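Local coordinates for protein exodeoxyribonuclease 10 (Escherichia coli, PDB 4FZX) that degrades single-stranded and double-stranded DNA from the 3' end as a magnesium-dependent DEDDh-family exonuclease of DNA repair, at residues C[6-11]-C[134-139]; C[14-19]-C[87-92]; C[78-83]-C[98-103]. All coordinates share one frame; numbering follows the deposited sequence.

Interaction 1 (C[6-11]-C[134-139]); sequences DTETCG and HRALYD. With NA (sodium ion), chain G; NA (sodium ion), chain E; nucleotides of chain A.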
loop_
_atom_site.group_PDB
_atom_site.type_symbol
_atom_site.label_atom_id
_atom_site.label_comp_id
_atom_site.label_asym_id
_atom_site.label_seq_id
_atom_site.Cartn_x
_atom_site.Cartn_y
_atom_site.Cartn_z
ATOM N N ASP C 6 -16.098 -22.584 -22.875
ATOM C CA ASP C 6 -16.610 -21.387 -23.527
ATOM C C ASP C 6 -18.044 -21.577 -23.992
ATOM O O ASP C 6 -18.445 -22.674 -24.382
ATOM C CB ASP C 6 -15.723 -20.966 -24.705
ATOM C CG ASP C 6 -16.156 -19.632 -25.323
ATOM O OD1 ASP C 6 -15.894 -18.573 -24.723
ATOM O OD2 ASP C 6 -16.748 -19.639 -26.417
ATOM N N THR C 7 -18.770 -20.464 -24.033
ATOM C CA THR C 7 -20.195 -20.437 -24.313
ATOM C C THR C 7 -20.464 -19.259 -25.266
ATOM O O THR C 7 -20.112 -18.136 -24.969
ATOM C CB THR C 7 -20.982 -20.168 -22.996
ATOM O OG1 THR C 7 -20.835 -21.287 -22.112
ATOM C CG2 THR C 7 -22.423 -19.967 -23.278
ATOM N N GLU C 8 -21.088 -19.510 -26.402
ATOM C CA GLU C 8 -21.657 -18.423 -27.183
ATOM C C GLU C 8 -23.159 -18.353 -26.923
ATOM O O GLU C 8 -23.797 -19.378 -26.702
ATOM C CB GLU C 8 -21.376 -18.607 -28.680
ATOM C CG GLU C 8 -19.905 -18.876 -29.034
ATOM C CD GLU C 8 -18.965 -17.741 -28.618
ATOM O OE1 GLU C 8 -19.331 -16.549 -28.760
ATOM O OE2 GLU C 8 -17.842 -18.046 -28.165
ATOM N N THR C 9 -23.705 -17.138 -26.947
ATOM C CA THR C 9 -25.003 -16.838 -26.350
ATOM C C THR C 9 -25.859 -15.965 -27.272
ATOM O O THR C 9 -25.387 -15.431 -28.272
ATOM C CB THR C 9 -24.851 -16.109 -24.991
ATOM O OG1 THR C 9 -24.059 -14.932 -25.166
ATOM C CG2 THR C 9 -24.183 -17.022 -23.931
ATOM N N CYS C 10 -27.127 -15.826 -26.919
ATOM C CA CYS C 10 -28.034 -14.941 -27.629
ATOM C C CYS C 10 -27.754 -13.477 -27.354
ATOM O O CYS C 10 -28.350 -12.599 -27.965
ATOM C CB CYS C 10 -29.478 -15.271 -27.253
ATOM S SG CYS C 10 -29.957 -16.943 -27.697
ATOM N N GLY C 11 -26.852 -13.206 -26.429
ATOM C CA GLY C 11 -26.618 -11.840 -25.977
ATOM C C GLY C 11 -26.062 -11.887 -24.576
ATOM O O GLY C 11 -25.705 -12.950 -24.083
ATOM N N HIS C 134 -14.764 -16.830 -31.983
ATOM C CA HIS C 134 -16.134 -16.675 -31.484
ATOM C C HIS C 134 -17.026 -17.874 -31.803
ATOM O O HIS C 134 -18.233 -17.834 -31.570
ATOM C CB HIS C 134 -16.773 -15.392 -32.010
ATOM C CG HIS C 134 -15.971 -14.163 -31.736
ATOM N ND1 HIS C 134 -15.767 -13.679 -30.462
ATOM C CD2 HIS C 134 -15.332 -13.311 -32.571
ATOM C CE1 HIS C 134 -15.038 -12.578 -30.524
ATOM N NE2 HIS C 134 -14.768 -12.329 -31.793
ATOM N N ARG C 135 -16.425 -18.964 -32.264
ATOM C CA ARG C 135 -17.068 -20.260 -32.130
ATOM C C ARG C 135 -16.472 -20.956 -30.926
ATOM O O ARG C 135 -15.268 -20.896 -30.705
ATOM C CB ARG C 135 -16.923 -21.097 -33.400
ATOM C CG ARG C 135 -17.679 -20.514 -34.630
ATOM C CD ARG C 135 -19.218 -20.563 -34.466
ATOM N NE ARG C 135 -19.697 -21.928 -34.235
ATOM C CZ ARG C 135 -19.943 -22.822 -35.191
ATOM N NH1 ARG C 135 -19.843 -22.485 -36.475
ATOM N NH2 ARG C 135 -20.333 -24.045 -34.862
ATOM N N ALA C 136 -17.330 -21.557 -30.109
ATOM C CA ALA C 136 -16.944 -21.944 -28.767
ATOM C C ALA C 136 -15.662 -22.770 -28.707
ATOM O O ALA C 136 -14.774 -22.449 -27.922
ATOM C CB ALA C 136 -18.089 -22.666 -28.062
ATOM N N LEU C 137 -15.562 -23.832 -29.522
ATOM C CA LEU C 137 -14.392 -24.714 -29.459
ATOM C C LEU C 137 -13.126 -23.990 -29.877
ATOM O O LEU C 137 -12.056 -24.205 -29.310
ATOM C CB LEU C 137 -14.581 -25.983 -30.312
ATOM C CG LEU C 137 -13.510 -27.056 -30.083
ATOM C CD1 LEU C 137 -13.530 -27.554 -28.624
ATOM C CD2 LEU C 137 -13.619 -28.227 -31.056
ATOM N N TYR C 138 -13.256 -23.094 -30.848
ATOM C CA TYR C 138 -12.129 -22.287 -31.286
ATOM C C TYR C 138 -11.595 -21.440 -30.134
ATOM O O TYR C 138 -10.393 -21.482 -29.820
ATOM C CB TYR C 138 -12.554 -21.413 -32.464
ATOM C CG TYR C 138 -11.423 -20.701 -33.146
ATOM C CD1 TYR C 138 -10.806 -19.607 -32.547
ATOM C CD2 TYR C 138 -10.981 -21.106 -34.404
ATOM C CE1 TYR C 138 -9.775 -18.939 -33.179
ATOM C CE2 TYR C 138 -9.941 -20.442 -35.044
ATOM C CZ TYR C 138 -9.351 -19.356 -34.428
ATOM O OH TYR C 138 -8.304 -18.707 -35.044
ATOM N N ASP C 139 -12.495 -20.735 -29.445
ATOM C CA ASP C 139 -12.089 -19.876 -28.343
ATOM C C ASP C 139 -11.553 -20.658 -27.140
ATOM O O ASP C 139 -10.745 -20.131 -26.361
ATOM C CB ASP C 139 -13.236 -18.982 -27.900
ATOM C CG ASP C 139 -13.532 -17.852 -28.894
ATOM O OD1 ASP C 139 -12.957 -17.841 -30.008
ATOM O OD2 ASP C 139 -14.382 -16.992 -28.566
HETATM NA NA NA G . -16.145 -16.917 -27.213
HETATM NA NA NA E . -16.382 -16.468 -23.629
ATOM P P DG A 17 -17.294 -13.937 -25.456
ATOM O OP1 DG A 17 -17.017 -15.358 -25.734
ATOM O OP2 DG A 17 -16.446 -12.913 -26.098
ATOM O "O5'" DG A 17 -18.814 -13.610 -25.766
ATOM C "C5'" DG A 17 -19.816 -14.492 -25.298
ATOM C "C4'" DG A 17 -21.157 -14.215 -25.940
ATOM O "O4'" DG A 17 -21.658 -12.979 -25.414
ATOM C "C3'" DG A 17 -21.174 -14.043 -27.454
ATOM O "O3'" DG A 17 -21.334 -15.319 -28.047
ATOM C "C2'" DG A 17 -22.418 -13.180 -27.669
ATOM C "C1'" DG A 17 -22.436 -12.333 -26.401
ATOM N N9 DG A 17 -21.813 -11.041 -26.577
ATOM C C8 DG A 17 -20.476 -10.755 -26.442
ATOM N N7 DG A 17 -20.203 -9.506 -26.654
ATOM C C5 DG A 17 -21.445 -8.940 -26.928
ATOM C C6 DG A 17 -21.769 -7.605 -27.223
ATOM O O6 DG A 17 -20.988 -6.645 -27.279
ATOM N N1 DG A 17 -23.138 -7.446 -27.455
ATOM C C2 DG A 17 -24.077 -8.466 -27.392
ATOM N N2 DG A 17 -25.363 -8.134 -27.651
ATOM N N3 DG A 17 -23.772 -9.733 -27.122
ATOM C C4 DG A 17 -22.442 -9.878 -26.904
HETATM O O HOH W 1 -12.955 -18.631 -24.313
HETATM O O HOH W 2 -18.282 -17.370 -23.142
HETATM O O HOH W 3 -17.074 -14.980 -28.677
HETATM O O HOH W 4 -14.119 -16.011 -24.640
HETATM O O HOH W 5 -15.677 -16.610 -21.405
#
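D6 and E8, both pointing off strand 2-9, meet D139 on the first turn of helix 136-154 around a sodium ion, the acidic metal site of a DEDDh exonuclease with the RNase H-like fold. E8 OE2 and D139 OD2 each bind the chain G sodium at 2.2 Å, and D6 OD2 completes the protein share from a longer 2.9 Å. CG of D6 is anti to the backbone N (chi1 -174°), turned to the metals. D6 uses its other oxygen, OD1, for the chain E sodium. OP1 of nucleotide DG17 of chain A is likewise shared by both sodiums. The two sodium ions probably occupy the sites of the magnesium cofactor, consistent with the two-metal mechanism of DEDDh exonucleases.

Hydrogen bonds set the carboxylates and the DNA end. The backbone N-H of H134 reaches D139 OD1 on its syn side, nearly straight at 171° but coming in 31° out of the carboxylate plane. H133 ND1 bonds the same oxygen, which leaves OD2 to the metal. The terminal O3' of DG17 is held by the backbone N of T9, a hydrogen bond of 3.2 Å. E8 OE1 makes a very short contact of 2.5 Å with the same O3', its exact length doubtful. Water 3, a ligand of the chain G sodium, links E8 OE1 to H134 ND1.

The carboxylates also pack against the backbone at the helix start. D6 OD2 lies 3.3 Å from A136 CA, while the bent chain of E8 passes beside the loop before the helix. E18 of strand 16-25 hydrogen-bonds A136 N and forms a salt bridge with R135. The carbonyl oxygen of H134 stands 3.0 Å from E8 CD.

Interaction 2 (C[14-19]-C[87-92]); sequences GGIVEI and RVLPEM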
loop_
_atom_site.group_PDB
_atom_site.type_symbol
_atom_site.label_atom_id
_atom_site.label_comp_id
_atom_site.label_asym_id
_atom_site.label_seq_id
_atom_site.Cartn_x
_atom_site.Cartn_y
_atom_site.Cartn_z
ATOM N N GLY C 14 -27.716 -13.820 -21.696
ATOM C CA GLY C 14 -27.716 -15.283 -21.783
ATOM C C GLY C 14 -28.556 -15.864 -22.913
ATOM O O GLY C 14 -28.790 -15.214 -23.943
ATOM N N GLY C 15 -29.000 -17.106 -22.726
ATOM C CA GLY C 15 -29.455 -17.928 -23.842
ATOM C C GLY C 15 -28.269 -18.523 -24.585
ATOM O O GLY C 15 -27.422 -17.799 -25.095
ATOM N N ILE C 16 -28.209 -19.845 -24.635
ATOM C CA ILE C 16 -27.011 -20.546 -25.063
ATOM C C ILE C 16 -27.216 -21.101 -26.454
ATOM O O ILE C 16 -28.211 -21.801 -26.702
ATOM C CB ILE C 16 -26.728 -21.721 -24.142
ATOM C CG1 ILE C 16 -26.936 -21.297 -22.680
ATOM C CG2 ILE C 16 -25.327 -22.321 -24.426
ATOM C CD1 ILE C 16 -25.955 -20.198 -22.206
ATOM N N VAL C 17 -26.284 -20.803 -27.360
ATOM C CA VAL C 17 -26.351 -21.345 -28.716
ATOM C C VAL C 17 -25.210 -22.298 -29.006
ATOM O O VAL C 17 -25.302 -23.124 -29.917
ATOM C CB VAL C 17 -26.407 -20.238 -29.803
ATOM C CG1 VAL C 17 -27.665 -19.400 -29.625
ATOM C CG2 VAL C 17 -25.170 -19.339 -29.736
ATOM N N GLU C 18 -24.142 -22.202 -28.219
ATOM C CA GLU C 18 -23.032 -23.142 -28.328
ATOM C C GLU C 18 -22.285 -23.257 -26.993
ATOM O O GLU C 18 -22.085 -22.274 -26.294
ATOM C CB GLU C 18 -22.053 -22.695 -29.430
ATOM C CG GLU C 18 -21.195 -23.831 -30.011
ATOM C CD GLU C 18 -20.329 -23.402 -31.198
ATOM O OE1 GLU C 18 -20.010 -22.195 -31.324
ATOM O OE2 GLU C 18 -19.916 -24.290 -31.983
ATOM N N ILE C 19 -21.796 -24.451 -26.695
ATOM C CA ILE C 19 -20.863 -24.627 -25.604
ATOM C C ILE C 19 -19.764 -25.582 -26.042
ATOM O O ILE C 19 -19.977 -26.452 -26.913
ATOM C CB ILE C 19 -21.568 -25.203 -24.376
ATOM C CG1 ILE C 19 -20.623 -25.209 -23.168
ATOM C CG2 ILE C 19 -22.099 -26.626 -24.682
ATOM C CD1 ILE C 19 -21.321 -25.564 -21.834
ATOM N N ARG C 87 -22.530 -17.270 -14.756
ATOM C CA ARG C 87 -23.881 -16.711 -14.733
ATOM C C ARG C 87 -24.825 -17.319 -15.768
ATOM O O ARG C 87 -25.997 -17.564 -15.480
ATOM C CB ARG C 87 -23.839 -15.194 -14.896
ATOM C CG ARG C 87 -25.205 -14.540 -15.000
ATOM C CD ARG C 87 -25.124 -13.025 -14.767
ATOM N NE ARG C 87 -24.176 -12.349 -15.659
ATOM C CZ ARG C 87 -24.436 -12.011 -16.924
ATOM N NH1 ARG C 87 -25.605 -12.318 -17.481
ATOM N NH2 ARG C 87 -23.527 -11.354 -17.633
ATOM N N VAL C 88 -24.348 -17.503 -16.995
ATOM C CA VAL C 88 -25.262 -17.847 -18.085
ATOM C C VAL C 88 -25.468 -19.361 -18.205
ATOM O O VAL C 88 -26.430 -19.817 -18.806
ATOM C CB VAL C 88 -24.823 -17.232 -19.445
ATOM C CG1 VAL C 88 -24.717 -15.720 -19.331
ATOM C CG2 VAL C 88 -23.503 -17.826 -19.909
ATOM N N LEU C 89 -24.563 -20.126 -17.613
ATOM C CA LEU C 89 -24.654 -21.578 -17.610
ATOM C C LEU C 89 -25.432 -22.049 -16.375
ATOM O O LEU C 89 -25.440 -21.362 -15.348
ATOM C CB LEU C 89 -23.247 -22.175 -17.581
ATOM C CG LEU C 89 -22.551 -22.691 -18.847
ATOM C CD1 LEU C 89 -23.224 -22.305 -20.139
ATOM C CD2 LEU C 89 -21.062 -22.342 -18.860
ATOM N N PRO C 90 -26.022 -23.260 -16.447
ATOM C CA PRO C 90 -26.485 -23.958 -15.230
ATOM C C PRO C 90 -25.334 -24.185 -14.258
ATOM O O PRO C 90 -24.168 -24.198 -14.670
ATOM C CB PRO C 90 -26.982 -25.317 -15.761
ATOM C CG PRO C 90 -27.062 -25.171 -17.265
ATOM C CD PRO C 90 -26.032 -24.144 -17.628
ATOM N N GLU C 91 -25.655 -24.343 -12.978
ATOM C CA GLU C 91 -24.633 -24.533 -11.948
ATOM C C GLU C 91 -23.664 -25.661 -12.307
ATOM O O GLU C 91 -24.089 -26.750 -12.652
ATOM C CB GLU C 91 -25.283 -24.812 -10.587
ATOM C CG GLU C 91 -24.273 -24.956 -9.448
ATOM C CD GLU C 91 -24.935 -25.061 -8.071
ATOM O OE1 GLU C 91 -24.689 -26.064 -7.359
ATOM O OE2 GLU C 91 -25.698 -24.140 -7.702
HETATM N N MSE C 92 -22.365 -25.395 -12.195
HETATM C CA MSE C 92 -21.333 -26.405 -12.475
HETATM C C MSE C 92 -20.756 -26.970 -11.167
HETATM O O MSE C 92 -20.738 -26.272 -10.146
HETATM C CB MSE C 92 -20.203 -25.800 -13.323
HETATM C CG MSE C 92 -20.660 -25.189 -14.644
HETATM SE SE MSE C 92 -21.566 -26.505 -15.767
HETATM C CE MSE C 92 -20.056 -27.651 -16.178
HETATM O O HOH W 6 -28.473 -18.461 -20.065
#
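I16 pushes its CD1 methyl into the angle between V88 and L89, where helix 82-88 ends and the chain leaves helical geometry. This one methyl meets three things at once: the carbonyl oxygen of V88 at 3.5 Å, V88 CG2 at 4.1 Å and L89 CD1 at 4.0 Å. The side chains of I16 and L89 cross at about a right angle, and they touch through their CD1 methyls.

L89 supplies the answering bump. Its CD1 reaches toward strand 16-25 and sits between the CD1 methyls of I16 and I19, the second of them 4.1 Å away. I19 gets there as an extended chain, with CG1 anti to the backbone N and chi2 171°. T7 and I5 of strand 2-9 also pack on L89, and V67 of helix 64-67 touches I19.

V88 adds a bump of its own. Its CG1 rests 3.9 Å from the bare CA of G14, where the absence of a side chain leaves room for the valine; the backbone angles at G14 themselves call for glycine. Beside it, water 6 accepts from G15 N and donates to V88 O, giving the carbonyl a polar partner next to its methyl neighbour.

Between I16 and I19 the strand is interrupted at V17 and E18, which both face E8 in a classic beta bulge. The whole is an apolar helix-on-sheet contact, in which the end of helix 82-88 and the residue after it pack on one face of the sheet, at strands 16-25 and 2-9, within the RNase H-like exonuclease fold.

Interaction 3 (C[78-83]-C[98-103]); sequences VAHNAS and CTMKLA. With nucleotides of chain A.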
loop_
_atom_site.group_PDB
_atom_site.type_symbol
_atom_site.label_atom_id
_atom_site.label_comp_id
_atom_site.label_asym_id
_atom_site.label_seq_id
_atom_site.Cartn_x
_atom_site.Cartn_y
_atom_site.Cartn_z
ATOM N N VAL C 78 -12.383 -23.381 -16.154
ATOM C CA VAL C 78 -11.605 -22.199 -16.491
ATOM C C VAL C 78 -12.336 -21.464 -17.627
ATOM O O VAL C 78 -12.795 -22.086 -18.589
ATOM C CB VAL C 78 -10.161 -22.573 -16.960
ATOM C CG1 VAL C 78 -9.356 -21.323 -17.289
ATOM C CG2 VAL C 78 -9.420 -23.419 -15.885
ATOM N N ALA C 79 -12.473 -20.153 -17.503
ATOM C CA ALA C 79 -13.084 -19.375 -18.562
ATOM C C ALA C 79 -12.479 -17.997 -18.585
ATOM O O ALA C 79 -11.964 -17.529 -17.574
ATOM C CB ALA C 79 -14.605 -19.300 -18.379
ATOM N N HIS C 80 -12.512 -17.351 -19.752
ATOM C CA HIS C 80 -12.035 -15.986 -19.851
ATOM C C HIS C 80 -13.128 -14.989 -19.494
ATOM O O HIS C 80 -14.066 -14.786 -20.254
ATOM C CB HIS C 80 -11.451 -15.703 -21.231
ATOM C CG HIS C 80 -10.643 -14.442 -21.286
ATOM N ND1 HIS C 80 -9.351 -14.373 -20.810
ATOM C CD2 HIS C 80 -10.994 -13.172 -21.606
ATOM C CE1 HIS C 80 -8.919 -13.129 -20.903
ATOM N NE2 HIS C 80 -9.905 -12.376 -21.357
ATOM N N ASN C 81 -12.983 -14.345 -18.342
ATOM C CA ASN C 81 -14.117 -13.696 -17.660
ATOM C C ASN C 81 -15.177 -14.690 -17.190
ATOM O O ASN C 81 -16.315 -14.680 -17.669
ATOM C CB ASN C 81 -14.767 -12.610 -18.516
ATOM C CG ASN C 81 -15.593 -11.616 -17.671
ATOM O OD1 ASN C 81 -15.429 -11.540 -16.453
ATOM N ND2 ASN C 81 -16.463 -10.864 -18.316
ATOM N N ALA C 82 -14.783 -15.547 -16.256
ATOM C CA ALA C 82 -15.587 -16.691 -15.830
ATOM C C ALA C 82 -16.897 -16.249 -15.166
ATOM O O ALA C 82 -17.861 -16.988 -15.140
ATOM C CB ALA C 82 -14.774 -17.563 -14.882
ATOM N N SER C 83 -16.881 -15.067 -14.571
ATOM C CA SER C 83 -18.091 -14.341 -14.161
ATOM C C SER C 83 -19.243 -14.523 -15.153
ATOM O O SER C 83 -20.398 -14.764 -14.770
ATOM C CB SER C 83 -17.745 -12.851 -14.082
ATOM O OG SER C 83 -18.607 -12.175 -13.211
ATOM N N CYS C 98 -10.628 -17.728 -13.508
ATOM C CA CYS C 98 -10.778 -16.716 -14.545
ATOM C C CYS C 98 -9.428 -16.303 -15.131
ATOM O O CYS C 98 -8.591 -15.769 -14.426
ATOM C CB CYS C 98 -11.502 -15.494 -13.991
ATOM S SG CYS C 98 -11.831 -14.253 -15.251
ATOM N N THR C 99 -9.210 -16.566 -16.417
ATOM C CA THR C 99 -7.950 -16.179 -17.054
ATOM C C THR C 99 -7.825 -14.678 -17.261
ATOM O O THR C 99 -6.721 -14.154 -17.405
ATOM C CB THR C 99 -7.704 -16.897 -18.375
ATOM O OG1 THR C 99 -8.867 -16.806 -19.213
ATOM C CG2 THR C 99 -7.328 -18.352 -18.132
HETATM N N MSE C 100 -8.947 -13.979 -17.201
HETATM C CA MSE C 100 -8.925 -12.529 -17.297
HETATM C C MSE C 100 -8.341 -11.910 -16.045
HETATM O O MSE C 100 -7.446 -11.070 -16.110
HETATM C CB MSE C 100 -10.329 -11.978 -17.546
HETATM C CG MSE C 100 -10.333 -10.495 -17.847
HETATM SE SE MSE C 100 -12.149 -9.763 -17.880
HETATM C CE MSE C 100 -12.617 -10.385 -19.646
ATOM N N LYS C 101 -8.867 -12.315 -14.900
ATOM C CA LYS C 101 -8.320 -11.882 -13.636
ATOM C C LYS C 101 -6.861 -12.281 -13.554
ATOM O O LYS C 101 -6.039 -11.524 -13.056
ATOM C CB LYS C 101 -9.098 -12.495 -12.474
ATOM C CG LYS C 101 -10.466 -11.871 -12.270
ATOM C CD LYS C 101 -11.308 -12.666 -11.292
ATOM C CE LYS C 101 -12.372 -11.793 -10.657
ATOM N NZ LYS C 101 -11.843 -11.029 -9.479
ATOM N N LEU C 102 -6.544 -13.493 -13.996
ATOM C CA LEU C 102 -5.161 -13.947 -13.919
ATOM C C LEU C 102 -4.233 -13.071 -14.767
ATOM O O LEU C 102 -3.164 -12.665 -14.315
ATOM C CB LEU C 102 -5.039 -15.416 -14.330
ATOM C CG LEU C 102 -5.740 -16.432 -13.423
ATOM C CD1 LEU C 102 -5.566 -17.854 -13.946
ATOM C CD2 LEU C 102 -5.243 -16.313 -11.987
ATOM N N ALA C 103 -4.652 -12.770 -15.988
ATOM C CA ALA C 103 -3.827 -11.987 -16.911
ATOM C C ALA C 103 -3.541 -10.593 -16.358
ATOM O O ALA C 103 -2.412 -10.118 -16.398
ATOM C CB ALA C 103 -4.510 -11.885 -18.264
ATOM P P DG A 15 -12.119 -4.303 -23.178
ATOM O OP1 DG A 15 -10.848 -4.585 -23.861
ATOM O OP2 DG A 15 -13.206 -3.636 -23.928
ATOM O "O5'" DG A 15 -12.680 -5.683 -22.598
ATOM C "C5'" DG A 15 -11.811 -6.556 -21.890
ATOM C "C4'" DG A 15 -12.609 -7.636 -21.187
ATOM O "O4'" DG A 15 -13.359 -7.077 -20.076
ATOM C "C3'" DG A 15 -13.635 -8.340 -22.060
ATOM O "O3'" DG A 15 -13.010 -9.461 -22.644
ATOM C "C2'" DG A 15 -14.695 -8.773 -21.057
ATOM C "C1'" DG A 15 -14.628 -7.691 -19.985
ATOM N N9 DG A 15 -15.603 -6.634 -20.197
ATOM C C8 DG A 15 -15.585 -5.707 -21.205
ATOM N N7 DG A 15 -16.569 -4.848 -21.124
ATOM C C5 DG A 15 -17.264 -5.229 -19.985
ATOM C C6 DG A 15 -18.427 -4.666 -19.420
ATOM O O6 DG A 15 -19.055 -3.676 -19.830
ATOM N N1 DG A 15 -18.837 -5.353 -18.272
ATOM C C2 DG A 15 -18.172 -6.457 -17.746
ATOM N N2 DG A 15 -18.719 -7.023 -16.647
ATOM N N3 DG A 15 -17.075 -6.996 -18.294
ATOM C C4 DG A 15 -16.685 -6.325 -19.400
ATOM P P DA A 16 -13.674 -10.165 -23.894
ATOM O OP1 DA A 16 -12.761 -11.284 -24.204
ATOM O OP2 DA A 16 -14.045 -9.125 -24.896
ATOM O "O5'" DA A 16 -15.025 -10.797 -23.299
ATOM C "C5'" DA A 16 -14.982 -11.852 -22.360
ATOM C "C4'" DA A 16 -16.394 -12.347 -22.061
ATOM O "O4'" DA A 16 -17.037 -11.408 -21.152
ATOM C "C3'" DA A 16 -17.319 -12.429 -23.281
ATOM O "O3'" DA A 16 -17.250 -13.747 -23.881
ATOM C "C2'" DA A 16 -18.698 -12.139 -22.678
ATOM C "C1'" DA A 16 -18.362 -11.174 -21.547
ATOM N N9 DA A 16 -18.496 -9.799 -21.967
ATOM C C8 DA A 16 -17.950 -9.209 -23.059
ATOM N N7 DA A 16 -18.332 -7.970 -23.230
ATOM C C5 DA A 16 -19.176 -7.741 -22.169
ATOM C C6 DA A 16 -19.924 -6.616 -21.800
ATOM N N6 DA A 16 -19.904 -5.464 -22.475
ATOM N N1 DA A 16 -20.705 -6.732 -20.715
ATOM C C2 DA A 16 -20.726 -7.903 -20.052
ATOM N N3 DA A 16 -20.074 -9.039 -20.313
ATOM C C4 DA A 16 -19.307 -8.868 -21.396
#
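The thiol of C98 accepts from two backbone N-H groups, that of A82 across the contact and that of K101 in the helix C98 itself caps. Both bonds are long, as sulfur bonds are: A82 N lies 3.4 Å from C98 SG. K101 N stands 3.6 Å from C98 SG, a capping bond at the start of helix 99-106. SG is anti to the backbone N (chi1 -176°), and meets both N-H groups there. C98 CB also packs on A82 CB, 4.0 Å away.

A79 and C98 pair as neighbours in parallel strands. The carbonyl oxygen of A79 accepts from T99 N at 3.1 Å and is approached by CA-H of C98 too.

H80 is held from its edge and over a face. At the edge, ND1 and T99 OG1 share a hydrogen bond of 3.0 Å, while NE2 bonds the carbonyl of Y112. Over one face lies CB of the selenomethionine M100, a CH-pi contact 4.0 Å from the ring centroid and offset toward the rim. M100 then runs side by side with N81, pointing the same way, toward the DNA. N81 ND2 gives an almost straight bond (168°) to the sugar O4' of DA16 of chain A, at 2.9 Å, consistent with a part in holding the DNA strand.

V78 CG1 lies 3.7 Å from T99 CG2, the two side chains crossing at about a right angle. The contact thus joins the ends of the adjacent strands 76-79 and 95-98 to the helices that follow each of them, with T143 and L146 of helix 136-154 against T99, and L117 of helix 114-120 against H80.

In the fold
All three contacts converge on the central sheet and lie within one exonuclease domain. Interactions 1 and 2 touch directly, their centres 10 Å apart: C10 N probably hydrogen-bonds G15 O at 2.7 Å, and T7 OG1 packs 3.3 Å from L89 CD1. Interaction 3 lies farther off, its centre 15 Å from that of interaction 1, but strands 2-9 and 76-79 are sheet neighbours and both contacts meet the same DNA strand, one at its terminal nucleotide and the other at the two before it. The side chains of V88 and H80 are about 8 Å and 6 Å, respectively, from a bound sodium. Helix 82-88 is shared by interactions 2 and 3.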